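Local coordinates for protein putative nucleotide sugar epimerase/ dehydratase (Bordetella bronchiseptica, PDB 2Q1S) that binds NADH in a Rossmann fold and probably acts as a nucleotide-sugar epimerase or dehydratase in the making of the lipopolysaccharide O-antigen, at residues T203-F208 with G280-I285; A27-N32 with C273-T278; T237-A242 with T298-I303; L248-G253 with S292-A297; L137-R142 with K197-P202. One frame throughout, in Å; residues are numbered along the deposited sequence.

Contact 1 of 5, residues T203-F208 with G280-I285; sequences TVRARF and GGVYNI. With NAI (1,4-dihydronicotinamide adenine dinucleotide), chain B.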
# COMPACT_ATOMS: atom_id res chain seq x y z
N THR A 203 10.13 13.00 -7.48
CA THR A 203 10.23 12.44 -6.12
C THR A 203 11.63 11.93 -5.80
O THR A 203 12.33 11.39 -6.68
CB THR A 203 9.26 11.28 -5.92
OG1 THR A 203 9.58 10.22 -6.84
CG2 THR A 203 7.81 11.76 -6.10
N VAL A 204 12.02 12.11 -4.52
CA VAL A 204 13.26 11.48 -4.02
C VAL A 204 12.88 10.87 -2.67
O VAL A 204 12.29 11.55 -1.86
CB VAL A 204 14.35 12.52 -3.82
CG1 VAL A 204 15.60 11.84 -3.25
CG2 VAL A 204 14.66 13.19 -5.13
N ARG A 205 13.18 9.57 -2.50
CA ARG A 205 12.88 8.87 -1.25
C ARG A 205 14.14 8.95 -0.41
O ARG A 205 15.21 8.58 -0.88
CB ARG A 205 12.52 7.41 -1.58
CG ARG A 205 11.18 7.33 -2.37
CD ARG A 205 11.15 5.97 -3.11
NE ARG A 205 11.95 5.92 -4.31
CZ ARG A 205 12.61 4.84 -4.73
NH1 ARG A 205 12.60 3.76 -3.97
NH2 ARG A 205 13.29 4.86 -5.86
N ALA A 206 13.98 9.42 0.83
CA ALA A 206 15.11 9.53 1.77
C ALA A 206 14.87 8.52 2.87
O ALA A 206 13.96 8.68 3.63
CB ALA A 206 15.19 10.97 2.36
N ARG A 207 15.69 7.45 2.93
CA ARG A 207 15.52 6.39 3.93
C ARG A 207 16.43 6.68 5.13
O ARG A 207 17.62 6.86 4.98
CB ARG A 207 15.96 5.05 3.32
CG ARG A 207 14.97 4.52 2.29
CD ARG A 207 15.49 3.19 1.71
NE ARG A 207 14.57 2.72 0.68
CZ ARG A 207 14.93 1.91 -0.34
NH1 ARG A 207 16.17 1.45 -0.45
NH2 ARG A 207 14.01 1.54 -1.25
N PHE A 208 15.82 6.74 6.30
CA PHE A 208 16.67 6.91 7.47
C PHE A 208 16.11 6.13 8.65
O PHE A 208 15.06 5.50 8.55
CB PHE A 208 16.97 8.40 7.74
CG PHE A 208 15.74 9.29 7.76
CD1 PHE A 208 15.04 9.44 8.91
CD2 PHE A 208 15.39 10.05 6.64
CE1 PHE A 208 13.92 10.27 8.99
CE2 PHE A 208 14.28 10.91 6.69
CZ PHE A 208 13.53 11.03 7.91
N GLY A 280 12.92 10.28 -9.02
CA GLY A 280 12.65 8.86 -9.06
C GLY A 280 13.57 8.05 -8.18
O GLY A 280 13.37 6.84 -8.04
N GLY A 281 14.57 8.70 -7.58
CA GLY A 281 15.61 7.98 -6.88
C GLY A 281 15.40 7.83 -5.39
O GLY A 281 14.43 8.33 -4.82
N VAL A 282 16.37 7.13 -4.78
CA VAL A 282 16.32 6.83 -3.32
C VAL A 282 17.73 6.92 -2.74
O VAL A 282 18.69 6.45 -3.36
CB VAL A 282 15.64 5.47 -2.99
CG1 VAL A 282 16.28 4.28 -3.76
CG2 VAL A 282 15.62 5.21 -1.51
N TYR A 283 17.81 7.49 -1.53
CA TYR A 283 19.09 7.67 -0.84
C TYR A 283 18.94 7.30 0.61
O TYR A 283 18.02 7.74 1.27
CB TYR A 283 19.57 9.12 -0.90
CG TYR A 283 19.80 9.63 -2.30
CD1 TYR A 283 18.73 10.18 -3.04
CD2 TYR A 283 21.05 9.54 -2.90
CE1 TYR A 283 18.92 10.62 -4.35
CE2 TYR A 283 21.24 10.01 -4.20
CZ TYR A 283 20.18 10.52 -4.92
OH TYR A 283 20.40 10.98 -6.21
N ASN A 284 19.86 6.49 1.11
CA ASN A 284 20.00 6.32 2.56
C ASN A 284 20.63 7.57 3.18
O ASN A 284 21.68 8.04 2.70
CB ASN A 284 20.90 5.13 2.91
CG ASN A 284 20.35 3.80 2.42
OD1 ASN A 284 19.16 3.61 2.30
ND2 ASN A 284 21.25 2.87 2.15
N ILE A 285 19.99 8.10 4.22
CA ILE A 285 20.54 9.20 5.03
C ILE A 285 20.88 8.55 6.40
O ILE A 285 20.00 8.23 7.21
CB ILE A 285 19.48 10.37 5.16
CG1 ILE A 285 19.14 10.92 3.76
CG2 ILE A 285 19.99 11.49 6.09
CD1 ILE A 285 20.32 11.32 2.89
PA NAI B . 6.68 13.00 14.21
O1A NAI B . 5.52 12.20 14.65
O2A NAI B . 7.33 14.00 15.20
O5B NAI B . 6.40 13.75 12.89
C5B NAI B . 5.31 13.45 12.00
C4B NAI B . 4.41 14.66 11.83
O4B NAI B . 3.33 14.31 10.98
C3B NAI B . 3.80 15.09 13.19
O3B NAI B . 4.01 16.50 13.39
C2B NAI B . 2.31 14.83 12.99
O2B NAI B . 1.38 15.72 13.68
C1B NAI B . 2.16 15.00 11.48
N9A NAI B . 0.96 14.40 10.92
C8A NAI B . 0.38 13.22 11.27
N7A NAI B . -0.68 13.00 10.49
C5A NAI B . -0.81 14.03 9.60
C6A NAI B . -1.72 14.41 8.51
N6A NAI B . -2.77 13.67 8.14
N1A NAI B . -1.50 15.58 7.83
C2A NAI B . -0.44 16.35 8.19
N3A NAI B . 0.45 16.09 9.16
C4A NAI B . 0.33 14.93 9.90
O3 NAI B . 7.77 11.90 13.82
PN NAI B . 9.23 12.08 13.12
O1N NAI B . 10.18 11.19 13.76
O2N NAI B . 9.44 13.57 12.99
O5D NAI B . 8.91 11.55 11.61
C5D NAI B . 9.08 12.38 10.45
C4D NAI B . 9.15 11.46 9.23
O4D NAI B . 10.32 10.67 9.33
C3D NAI B . 8.02 10.43 9.20
O3D NAI B . 7.59 10.31 7.84
C2D NAI B . 8.65 9.17 9.71
O2D NAI B . 7.97 7.99 9.20
C1D NAI B . 10.05 9.27 9.15
N1N NAI B . 11.02 8.49 9.87
C2N NAI B . 11.48 8.85 11.12
C3N NAI B . 12.44 8.09 11.77
C7N NAI B . 12.95 8.46 13.16
O7N NAI B . 13.81 7.76 13.67
N7N NAI B . 12.43 9.57 13.74
C4N NAI B . 13.02 6.96 11.13
C5N NAI B . 12.55 6.64 9.82
C6N NAI B . 11.58 7.44 9.22
O HOH W 1 11.63 8.46 -5.74
O HOH W 2 18.21 1.11 1.57

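Contact 2 of 5, residues A27-N32 with C273-T278; sequences ASKLAN and CAADGT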
# COMPACT_ATOMS: atom_id res chain seq x y z
N ALA A 27 22.20 22.83 -0.17
CA ALA A 27 22.43 23.98 -1.05
C ALA A 27 21.76 25.29 -0.67
O ALA A 27 20.71 25.35 -0.01
CB ALA A 27 22.14 23.64 -2.54
N SER A 28 22.43 26.35 -1.11
CA SER A 28 21.78 27.61 -1.38
C SER A 28 20.86 27.48 -2.60
O SER A 28 20.28 28.50 -2.99
CB SER A 28 22.83 28.67 -1.68
OG SER A 28 23.37 28.45 -2.97
N LYS A 29 20.73 26.29 -3.21
CA LYS A 29 19.67 26.07 -4.22
C LYS A 29 18.32 26.40 -3.57
O LYS A 29 17.35 26.74 -4.26
CB LYS A 29 19.62 24.63 -4.78
CG LYS A 29 20.54 24.35 -5.96
CD LYS A 29 20.14 23.08 -6.72
CE LYS A 29 21.27 22.65 -7.64
NZ LYS A 29 21.08 21.26 -8.11
N LEU A 30 18.25 26.27 -2.25
CA LEU A 30 17.01 26.56 -1.53
C LEU A 30 16.81 28.01 -1.10
O LEU A 30 15.70 28.39 -0.71
CB LEU A 30 16.82 25.57 -0.37
CG LEU A 30 16.18 24.25 -0.87
CD1 LEU A 30 17.18 23.43 -1.67
CD2 LEU A 30 15.64 23.44 0.23
N ALA A 31 17.87 28.83 -1.20
CA ALA A 31 17.74 30.24 -0.87
C ALA A 31 16.62 30.87 -1.69
O ALA A 31 16.52 30.64 -2.90
CB ALA A 31 19.06 30.97 -1.09
N ASN A 32 15.75 31.62 -1.02
CA ASN A 32 14.70 32.38 -1.68
C ASN A 32 13.63 31.53 -2.35
O ASN A 32 12.85 32.03 -3.15
CB ASN A 32 15.33 33.38 -2.69
CG ASN A 32 16.27 34.35 -2.00
OD1 ASN A 32 15.87 35.06 -1.08
ND2 ASN A 32 17.53 34.37 -2.44
N CYS A 273 18.88 15.94 -0.64
CA CYS A 273 17.98 15.20 -1.52
C CYS A 273 17.16 16.17 -2.37
O CYS A 273 17.00 15.95 -3.56
CB CYS A 273 17.03 14.32 -0.70
SG CYS A 273 17.85 12.81 -0.05
N ALA A 274 16.59 17.20 -1.74
CA ALA A 274 15.79 18.19 -2.45
C ALA A 274 16.60 18.89 -3.53
O ALA A 274 16.19 18.98 -4.69
CB ALA A 274 15.24 19.23 -1.51
N ALA A 275 17.75 19.40 -3.13
CA ALA A 275 18.55 20.18 -4.05
C ALA A 275 19.09 19.35 -5.22
O ALA A 275 19.00 19.77 -6.38
CB ALA A 275 19.70 20.86 -3.27
N ASP A 276 19.63 18.18 -4.90
CA ASP A 276 20.46 17.44 -5.85
C ASP A 276 20.09 15.99 -6.11
O ASP A 276 20.71 15.33 -6.95
CB ASP A 276 21.93 17.48 -5.41
CG ASP A 276 22.53 18.88 -5.49
OD1 ASP A 276 22.24 19.65 -6.43
OD2 ASP A 276 23.32 19.20 -4.60
N GLY A 277 19.11 15.48 -5.37
CA GLY A 277 18.71 14.08 -5.58
C GLY A 277 18.08 13.83 -6.96
O GLY A 277 17.31 14.65 -7.46
N THR A 278 18.35 12.65 -7.51
CA THR A 278 17.81 12.28 -8.82
C THR A 278 16.30 11.99 -8.71
O THR A 278 15.89 11.16 -7.88
CB THR A 278 18.48 11.03 -9.31
OG1 THR A 278 19.88 11.29 -9.41
CG2 THR A 278 17.98 10.64 -10.71

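Contact 3 of 5, residues T237-A242 with T298-I303; sequences TFIYKA and TKINEI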
# COMPACT_ATOMS: atom_id res chain seq x y z
N THR A 237 13.66 8.79 25.91
CA THR A 237 13.26 8.08 27.13
C THR A 237 14.41 8.01 28.11
O THR A 237 14.24 8.37 29.28
CB THR A 237 12.74 6.67 26.81
OG1 THR A 237 11.51 6.79 26.10
CG2 THR A 237 12.45 5.90 28.09
N PHE A 238 15.56 7.56 27.63
CA PHE A 238 16.75 7.44 28.49
C PHE A 238 17.22 8.79 29.02
O PHE A 238 17.59 8.89 30.19
CB PHE A 238 17.90 6.77 27.75
CG PHE A 238 17.79 5.27 27.65
CD1 PHE A 238 16.66 4.59 28.11
CD2 PHE A 238 18.84 4.55 27.11
CE1 PHE A 238 16.59 3.20 28.01
CE2 PHE A 238 18.77 3.16 26.99
CZ PHE A 238 17.64 2.48 27.45
N ILE A 239 17.21 9.82 28.17
CA ILE A 239 17.64 11.17 28.59
C ILE A 239 16.72 11.70 29.68
O ILE A 239 17.18 12.22 30.72
CB ILE A 239 17.72 12.14 27.39
CG1 ILE A 239 18.91 11.75 26.50
CG2 ILE A 239 17.87 13.59 27.86
CD1 ILE A 239 19.00 12.53 25.18
N TYR A 240 15.42 11.53 29.46
CA TYR A 240 14.46 11.99 30.47
C TYR A 240 14.71 11.29 31.82
O TYR A 240 14.86 11.97 32.85
CB TYR A 240 13.01 11.76 30.00
CG TYR A 240 12.00 12.15 31.06
CD1 TYR A 240 11.66 13.49 31.27
CD2 TYR A 240 11.43 11.18 31.88
CE1 TYR A 240 10.76 13.85 32.28
CE2 TYR A 240 10.51 11.52 32.86
CZ TYR A 240 10.18 12.85 33.06
OH TYR A 240 9.28 13.18 34.05
N LYS A 241 14.78 9.96 31.80
CA LYS A 241 14.91 9.17 33.03
C LYS A 241 16.25 9.44 33.72
O LYS A 241 16.32 9.51 34.96
CB LYS A 241 14.72 7.67 32.76
CG LYS A 241 13.27 7.30 32.48
CD LYS A 241 13.08 5.85 32.06
CE LYS A 241 11.63 5.42 32.37
NZ LYS A 241 11.27 4.12 31.74
N ALA A 242 17.31 9.61 32.93
CA ALA A 242 18.64 9.94 33.45
C ALA A 242 18.65 11.31 34.14
O ALA A 242 19.20 11.45 35.25
CB ALA A 242 19.66 9.91 32.35
N THR A 298 25.14 4.17 28.75
CA THR A 298 26.37 4.51 29.45
C THR A 298 26.71 5.99 29.25
O THR A 298 26.92 6.72 30.22
CB THR A 298 27.54 3.58 29.00
OG1 THR A 298 27.29 2.25 29.49
CG2 THR A 298 28.85 4.10 29.55
N LYS A 299 26.68 6.42 27.98
CA LYS A 299 27.00 7.80 27.57
C LYS A 299 26.03 8.82 28.17
O LYS A 299 26.44 9.84 28.71
CB LYS A 299 26.97 7.92 26.05
CG LYS A 299 28.18 7.31 25.35
CD LYS A 299 27.83 6.90 23.92
CE LYS A 299 29.05 6.72 23.03
NZ LYS A 299 30.06 5.75 23.50
N ILE A 300 24.73 8.54 28.07
CA ILE A 300 23.71 9.40 28.66
C ILE A 300 23.89 9.53 30.18
O ILE A 300 23.80 10.63 30.74
CB ILE A 300 22.29 8.90 28.29
CG1 ILE A 300 22.03 9.08 26.80
CG2 ILE A 300 21.22 9.65 29.11
CD1 ILE A 300 20.78 8.36 26.30
N ASN A 301 24.14 8.41 30.85
CA ASN A 301 24.40 8.45 32.29
C ASN A 301 25.62 9.32 32.61
O ASN A 301 25.57 10.18 33.49
CB ASN A 301 24.52 7.04 32.86
CG ASN A 301 23.16 6.36 33.10
OD1 ASN A 301 22.10 7.01 33.06
ND2 ASN A 301 23.19 5.06 33.36
N GLU A 302 26.70 9.13 31.85
CA GLU A 302 27.94 9.87 32.12
C GLU A 302 27.77 11.38 31.88
O GLU A 302 28.28 12.19 32.66
CB GLU A 302 29.12 9.26 31.36
CG GLU A 302 29.47 9.91 30.02
CD GLU A 302 30.47 11.06 30.17
OE1 GLU A 302 31.13 11.16 31.22
OE2 GLU A 302 30.58 11.87 29.22
N ILE A 303 27.04 11.76 30.83
CA ILE A 303 26.80 13.18 30.51
C ILE A 303 25.85 13.83 31.53
O ILE A 303 26.03 15.01 31.91
CB ILE A 303 26.23 13.37 29.07
CG1 ILE A 303 27.20 12.84 28.00
CG2 ILE A 303 25.93 14.84 28.78
CD1 ILE A 303 26.59 12.67 26.59

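Contact 4 of 5, residues L248-G253 with S292-A297; sequences LPLENG and SIADLA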
# COMPACT_ATOMS: atom_id res chain seq x y z
N LEU A 248 18.09 3.43 34.11
CA LEU A 248 17.69 3.25 32.71
C LEU A 248 17.40 1.78 32.44
O LEU A 248 18.30 0.95 32.57
CB LEU A 248 18.78 3.74 31.75
CG LEU A 248 19.26 5.20 31.86
CD1 LEU A 248 20.11 5.55 30.67
CD2 LEU A 248 18.09 6.18 31.99
N PRO A 249 16.16 1.45 32.06
CA PRO A 249 15.84 0.05 31.82
C PRO A 249 16.45 -0.45 30.51
O PRO A 249 16.16 0.09 29.44
CB PRO A 249 14.31 0.03 31.77
CG PRO A 249 13.92 1.40 31.36
CD PRO A 249 15.00 2.34 31.80
N LEU A 250 17.31 -1.46 30.60
CA LEU A 250 17.85 -2.12 29.41
C LEU A 250 17.11 -3.43 29.20
O LEU A 250 16.94 -4.21 30.14
CB LEU A 250 19.35 -2.39 29.53
CG LEU A 250 20.36 -1.24 29.61
CD1 LEU A 250 21.75 -1.81 29.78
CD2 LEU A 250 20.30 -0.36 28.37
N GLU A 251 16.65 -3.66 27.98
CA GLU A 251 16.05 -4.93 27.62
C GLU A 251 17.18 -5.83 27.13
O GLU A 251 17.92 -5.47 26.22
CB GLU A 251 14.98 -4.76 26.54
N ASN A 252 17.32 -6.99 27.78
CA ASN A 252 18.33 -7.98 27.40
C ASN A 252 19.77 -7.48 27.52
O ASN A 252 20.64 -7.86 26.72
CB ASN A 252 18.06 -8.53 25.99
CG ASN A 252 16.64 -9.03 25.82
OD1 ASN A 252 16.18 -9.90 26.58
ND2 ASN A 252 15.93 -8.50 24.83
N GLY A 253 20.03 -6.63 28.50
CA GLY A 253 21.38 -6.12 28.74
C GLY A 253 21.86 -5.09 27.73
O GLY A 253 23.04 -4.71 27.73
N SER A 292 25.47 0.32 20.55
CA SER A 292 24.60 -0.54 21.29
C SER A 292 23.77 0.25 22.27
O SER A 292 24.14 1.31 22.67
CB SER A 292 25.38 -1.62 22.00
OG SER A 292 26.15 -1.11 23.05
N ILE A 293 22.65 -0.29 22.66
CA ILE A 293 21.79 0.38 23.64
C ILE A 293 22.52 0.53 24.98
O ILE A 293 22.35 1.54 25.67
CB ILE A 293 20.42 -0.34 23.78
CG1 ILE A 293 19.74 -0.42 22.41
CG2 ILE A 293 19.51 0.36 24.81
CD1 ILE A 293 19.58 0.92 21.72
N ALA A 294 23.38 -0.44 25.31
CA ALA A 294 24.18 -0.35 26.55
C ALA A 294 25.11 0.87 26.53
O ALA A 294 25.22 1.56 27.54
CB ALA A 294 24.96 -1.62 26.81
N ASP A 295 25.76 1.13 25.38
CA ASP A 295 26.69 2.25 25.24
C ASP A 295 25.95 3.58 25.19
O ASP A 295 26.39 4.57 25.78
CB ASP A 295 27.60 2.09 24.02
CG ASP A 295 28.66 1.02 24.23
OD1 ASP A 295 28.84 0.56 25.38
OD2 ASP A 295 29.32 0.64 23.25
N LEU A 296 24.83 3.59 24.48
CA LEU A 296 23.91 4.74 24.54
C LEU A 296 23.59 5.12 26.00
O LEU A 296 23.82 6.26 26.43
CB LEU A 296 22.63 4.46 23.73
CG LEU A 296 21.63 5.62 23.60
CD1 LEU A 296 22.07 6.57 22.48
CD2 LEU A 296 20.20 5.11 23.31
N ALA A 297 23.11 4.14 26.77
CA ALA A 297 22.77 4.36 28.19
C ALA A 297 23.99 4.80 29.00
O ALA A 297 23.89 5.71 29.83
CB ALA A 297 22.14 3.11 28.79

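Contact 5 of 5, residues L137-R142 with K197-P202; sequences LKHFKR and KQHQLP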
# COMPACT_ATOMS: atom_id res chain seq x y z
N LEU A 137 -0.29 17.22 -6.34
CA LEU A 137 0.95 17.81 -6.86
C LEU A 137 1.23 17.42 -8.31
O LEU A 137 2.09 18.04 -8.94
CB LEU A 137 2.15 17.45 -6.00
CG LEU A 137 2.20 17.86 -4.53
CD1 LEU A 137 3.45 17.29 -3.93
CD2 LEU A 137 2.14 19.41 -4.38
N LYS A 138 0.52 16.43 -8.87
CA LYS A 138 1.04 15.73 -10.05
C LYS A 138 1.16 16.56 -11.30
O LYS A 138 1.92 16.17 -12.17
CB LYS A 138 0.27 14.46 -10.40
CG LYS A 138 -1.14 14.62 -10.97
CD LYS A 138 -1.75 13.22 -10.99
CE LYS A 138 -3.07 13.02 -11.69
NZ LYS A 138 -3.53 11.55 -11.49
N HIS A 139 0.38 17.64 -11.40
CA HIS A 139 0.43 18.51 -12.58
C HIS A 139 1.08 19.86 -12.26
O HIS A 139 1.14 20.73 -13.14
CB HIS A 139 -0.95 18.69 -13.25
CG HIS A 139 -1.54 17.42 -13.78
ND1 HIS A 139 -0.81 16.52 -14.53
CD2 HIS A 139 -2.78 16.88 -13.65
CE1 HIS A 139 -1.58 15.49 -14.85
NE2 HIS A 139 -2.77 15.68 -14.31
N PHE A 140 1.59 20.03 -11.04
CA PHE A 140 2.32 21.27 -10.70
C PHE A 140 3.66 21.36 -11.45
O PHE A 140 4.40 20.37 -11.59
CB PHE A 140 2.61 21.34 -9.20
CG PHE A 140 1.42 21.73 -8.35
CD1 PHE A 140 0.13 21.74 -8.87
CD2 PHE A 140 1.60 22.04 -6.99
CE1 PHE A 140 -0.96 22.10 -8.06
CE2 PHE A 140 0.56 22.38 -6.19
CZ PHE A 140 -0.73 22.41 -6.71
N LYS A 141 3.97 22.56 -11.89
CA LYS A 141 5.07 22.79 -12.81
C LYS A 141 6.26 23.52 -12.18
O LYS A 141 7.38 23.43 -12.68
CB LYS A 141 4.57 23.60 -14.04
CG LYS A 141 3.58 22.83 -14.96
CD LYS A 141 4.32 21.66 -15.61
CE LYS A 141 3.55 20.96 -16.71
NZ LYS A 141 2.48 20.11 -16.16
N ARG A 142 6.01 24.22 -11.07
CA ARG A 142 7.08 24.96 -10.38
C ARG A 142 7.91 24.00 -9.51
O ARG A 142 9.02 24.33 -9.13
CB ARG A 142 6.47 26.06 -9.50
CG ARG A 142 7.53 26.96 -8.90
CD ARG A 142 6.95 28.23 -8.29
NE ARG A 142 7.93 28.85 -7.40
CZ ARG A 142 7.74 29.95 -6.69
NH1 ARG A 142 6.64 30.69 -6.85
NH2 ARG A 142 8.69 30.36 -5.86
N LYS A 197 7.17 7.99 -12.56
CA LYS A 197 7.17 7.31 -13.89
C LYS A 197 5.97 7.81 -14.70
O LYS A 197 6.08 8.10 -15.90
CB LYS A 197 7.08 5.79 -13.68
CG LYS A 197 7.15 4.94 -14.92
N GLN A 198 4.82 7.91 -14.04
CA GLN A 198 3.59 8.23 -14.78
C GLN A 198 3.36 9.72 -15.04
O GLN A 198 2.87 10.11 -16.12
CB GLN A 198 2.39 7.62 -14.04
CG GLN A 198 1.06 7.72 -14.82
CD GLN A 198 0.99 6.82 -16.05
OE1 GLN A 198 0.14 7.02 -16.92
NE2 GLN A 198 1.85 5.82 -16.10
N HIS A 199 3.77 10.55 -14.09
CA HIS A 199 3.44 11.98 -14.13
C HIS A 199 4.66 12.89 -13.94
O HIS A 199 4.49 14.11 -13.82
CB HIS A 199 2.41 12.29 -13.04
CG HIS A 199 1.09 11.63 -13.26
ND1 HIS A 199 0.30 11.89 -14.36
CD2 HIS A 199 0.43 10.70 -12.53
CE1 HIS A 199 -0.81 11.16 -14.28
NE2 HIS A 199 -0.75 10.43 -13.18
N GLN A 200 5.86 12.31 -13.94
CA GLN A 200 7.11 13.08 -13.84
C GLN A 200 7.18 13.86 -12.53
O GLN A 200 7.93 14.81 -12.43
CB GLN A 200 7.30 14.00 -15.08
CG GLN A 200 7.54 13.16 -16.36
CD GLN A 200 6.25 12.52 -16.88
OE1 GLN A 200 5.20 13.19 -17.00
NE2 GLN A 200 6.30 11.20 -17.14
N LEU A 201 6.42 13.42 -11.52
CA LEU A 201 6.51 14.07 -10.20
C LEU A 201 7.95 13.83 -9.70
O LEU A 201 8.39 12.68 -9.70
CB LEU A 201 5.48 13.48 -9.23
CG LEU A 201 5.39 14.25 -7.90
CD1 LEU A 201 4.65 15.61 -8.00
CD2 LEU A 201 4.64 13.36 -6.92
N PRO A 202 8.70 14.91 -9.35
CA PRO A 202 10.15 14.74 -9.11
C PRO A 202 10.51 14.24 -7.72
O PRO A 202 11.06 14.99 -6.89
CB PRO A 202 10.71 16.14 -9.39
CG PRO A 202 9.62 17.05 -9.02
CD PRO A 202 8.32 16.35 -9.37
O HOH W 3 4.78 16.32 -12.32
O HOH W 4 2.26 15.98 -15.02

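Contact 1 of 5, residues T203-F208 with G280-I285
Val282 is the bump between two arginines. Its CB sits over the centre of the Arg205 guanidinium, 3.6 Å from CZ. Its CG2 lies over a face of the Arg207 guanidinium, 3.5 Å from NE, offset toward the rim. Arg205 reaches round the valine because its chain bends at chi3 (-78°). Its NH2 then donates to Gly280 O at 2.9 Å, with that oxygen close to the guanidinium plane. Water 1 joins Arg205 NE, Thr203 OG1 and Gly281 O. Thr203 OG1 also hydrogen-bonds to Ser192 O.

On the other face of the sheet, Val204 CG1 meets the edge of the Tyr283 ring, 3.5 Å from CD1. Further along, Ile285 CG1 lies against Ala206 CB at 4.2 Å. The backbones run parallel; Tyr283 N donates to Arg205 O and Arg207 N to Tyr283 O.

Both arginines form salt bridges with Glu189 and Asp170 and pack on Leu174 of the second subunit. Phe208 ends the segment at the cofactor, its CE1 3.5 Å from N1N of the NADH nicotinamide. Segment 203-208 lies between strands 145-151 and 281-284 in the Rossmann sheet. Helix 263-276 covers the face of Val204 and Ala206, and helix 180-199 packs on Thr203 and Arg205.

Contact 2 of 5, residues A27-N32 with C273-T278
Lys29 reaches across to the end of helix 263-276 and grips it through two oxygens. Its chain is extended beyond CG, which carries the ammonium past Ala275 to the carboxylate of Asp276. NZ forms a salt bridge with Asp276 OD1 at 2.6 Å and meets that oxygen nearly along its C-O axis. The two side chains lie at about a right angle to each other. The same NZ also donates to Ala275 O at 3.1 Å. Here it approaches from above the carbonyl plane, 50° out of it, and does not use a lone pair. The ammonium probably offsets the carboxylate charge at the helix end.

Gly277 is the first residue to leave the helical conformation, and its N still bonds to Cys273 O. The contact joins the segment leading into strand 34-38, the first strand of the Rossmann fold, to a helix packed on the sheet much later in the chain.

Next to the lysine the contact is apolar and centres on the methyl of Ala275. Ala27 points its CB at Ala275 CB, 3.8 Å away. Leu30 brings CD1 to 3.9 Å from Ala275 CB. Its own CB does not aim at the helix, but the end of the side chain comes nearer. Leu30 also packs on Tyr102 and Phe104 of strand 102-105, where Ala274 rests as well.

Contact 3 of 5, residues T237-A242 with T298-I303
The Phe238 ring meets Ile300 at its edge, with CD1 of the isoleucine near the ring plane. Phe238 also touches Ile293, Leu296 and Ala297 of helix 293-304, the helix of Ile300. The closest touch to this side chain is at its root, where Ile300 CD1 lies 3.6 Å from Phe238 CB.

Ile300 carries the contact. Its CG1 stands beside the backbone N (chi1 -68°), and the chain extends so that CD1 reaches between Phe238 and Ile239. CD1 is 3.9 Å from Ile239 CG1, and these two isoleucines cross at about a right angle. The other branch, CG2, presses on Ala242 CB at 3.6 Å. The alanine is small, consistent with the axes of the two segments approaching to 9.6 Å, at 34°. Asn301 OD1 lies beside the Ala242 methyl but is bonded to Asn306 ND2.

The touching surfaces are almost wholly hydrocarbon and buried. The contact therefore probably rests mainly on van der Waals packing and burial of apolar surface.

Contact 4 of 5, residues L248-G253 with S292-A297
Ile293 opens the helix and meets Leu250. Its CG2 lies 3.7 Å from Leu250 CD2, and the two side chains lie alongside, running in opposite senses. Ser292, just before it, is the N-cap: its OG accepts from Asp295 N at 3.3 Å and ties off the first turn. Ala294 follows. Its CB rests 3.8 Å from Gly253 O, and Leu250 CD1 is a looser neighbour. One turn on, Ala297 points its CB between two leucines, 3.7 Å from Leu248 CD1 and 4.0 Å from Leu250 CD2. Leu250 lies over three helix residues. Its chi2 of 178° sends CD1 out along the chain, and the other branch, CD2, meets Ile293 and Ala297.

Pro249 lies between Leu248 and Leu250 in the chain and binds UDP in another structure of this protein, as does Glu251. The contact packs the segment carrying these residues against the helix. Leu248 also packs on Phe238 of helix 234-243. Ile293 touches Arg258 and Phe260 of strand 257-262, while Leu310 covers Leu250 and Ala297.

Contact 5 of 5, residues L137-R142 with K197-P202
Lys138 holds CG between its backbone N and carbonyl carbon (chi1 71°), and beyond CG the chain is extended. This lays the aliphatic part over one face of the His199 ring. Chi1 of His199 directs the ring at Lys138. Lys138 CD sits 3.7 Å from the centroid of the His199 ring and 14° off the normal, a CH-pi contact. Gln198 CG lies over the opposite face, so the imidazole is sandwiched between two side chains. The ammonium goes on past the ring to a salt bridge with Glu135.

His139 comes at His199 obliquely. The planes stand at 87° and the centroids are 5.6 Å apart. Lys138 CG covers one face of the His139 ring.

The contact joins the C-terminal ends of two helices on the same side of the Rossmann fold. Helix 128-137 finishes in a type I turn, Leu137 to Phe140, before strand 145-151. Helix 180-199 ends at His199, and Gln200 breaks it with positive phi before strand 203-212.

Two waters bridge the backbones. Waters 3 and 4 each donate to Lys138 O and to His199 O; water 3 is 2.7 Å from His199 O. Beside this, Leu201 CD1 fits against Leu137 CB at 3.7 Å, and both leucines also touch Val146 and Leu143. Lys138 packs on Pro119 of the second subunit.

Contacts 1, 2 and 5 belong to the cofactor-binding half. At the far end, contact 4 holds, and contact 3 lies next to, residues that bind UDP in another structure. Contact 1 reaches the nicotinamide. It touches contact 2, where Tyr283 OH probably bonds to Thr278 N at 2.9 Å. Contact 5 runs directly into contact 1 at Pro202 and Thr203, their centres about 17 Å apart; both reach the second subunit. Contacts 3 and 4 share helix 293-304, with centres about 10 Å apart, and Phe238 of one packs against Leu248, Pro249 and Ile293 of the other. Contacts 1 and 4 are about 14 Å apart at their nearest atoms.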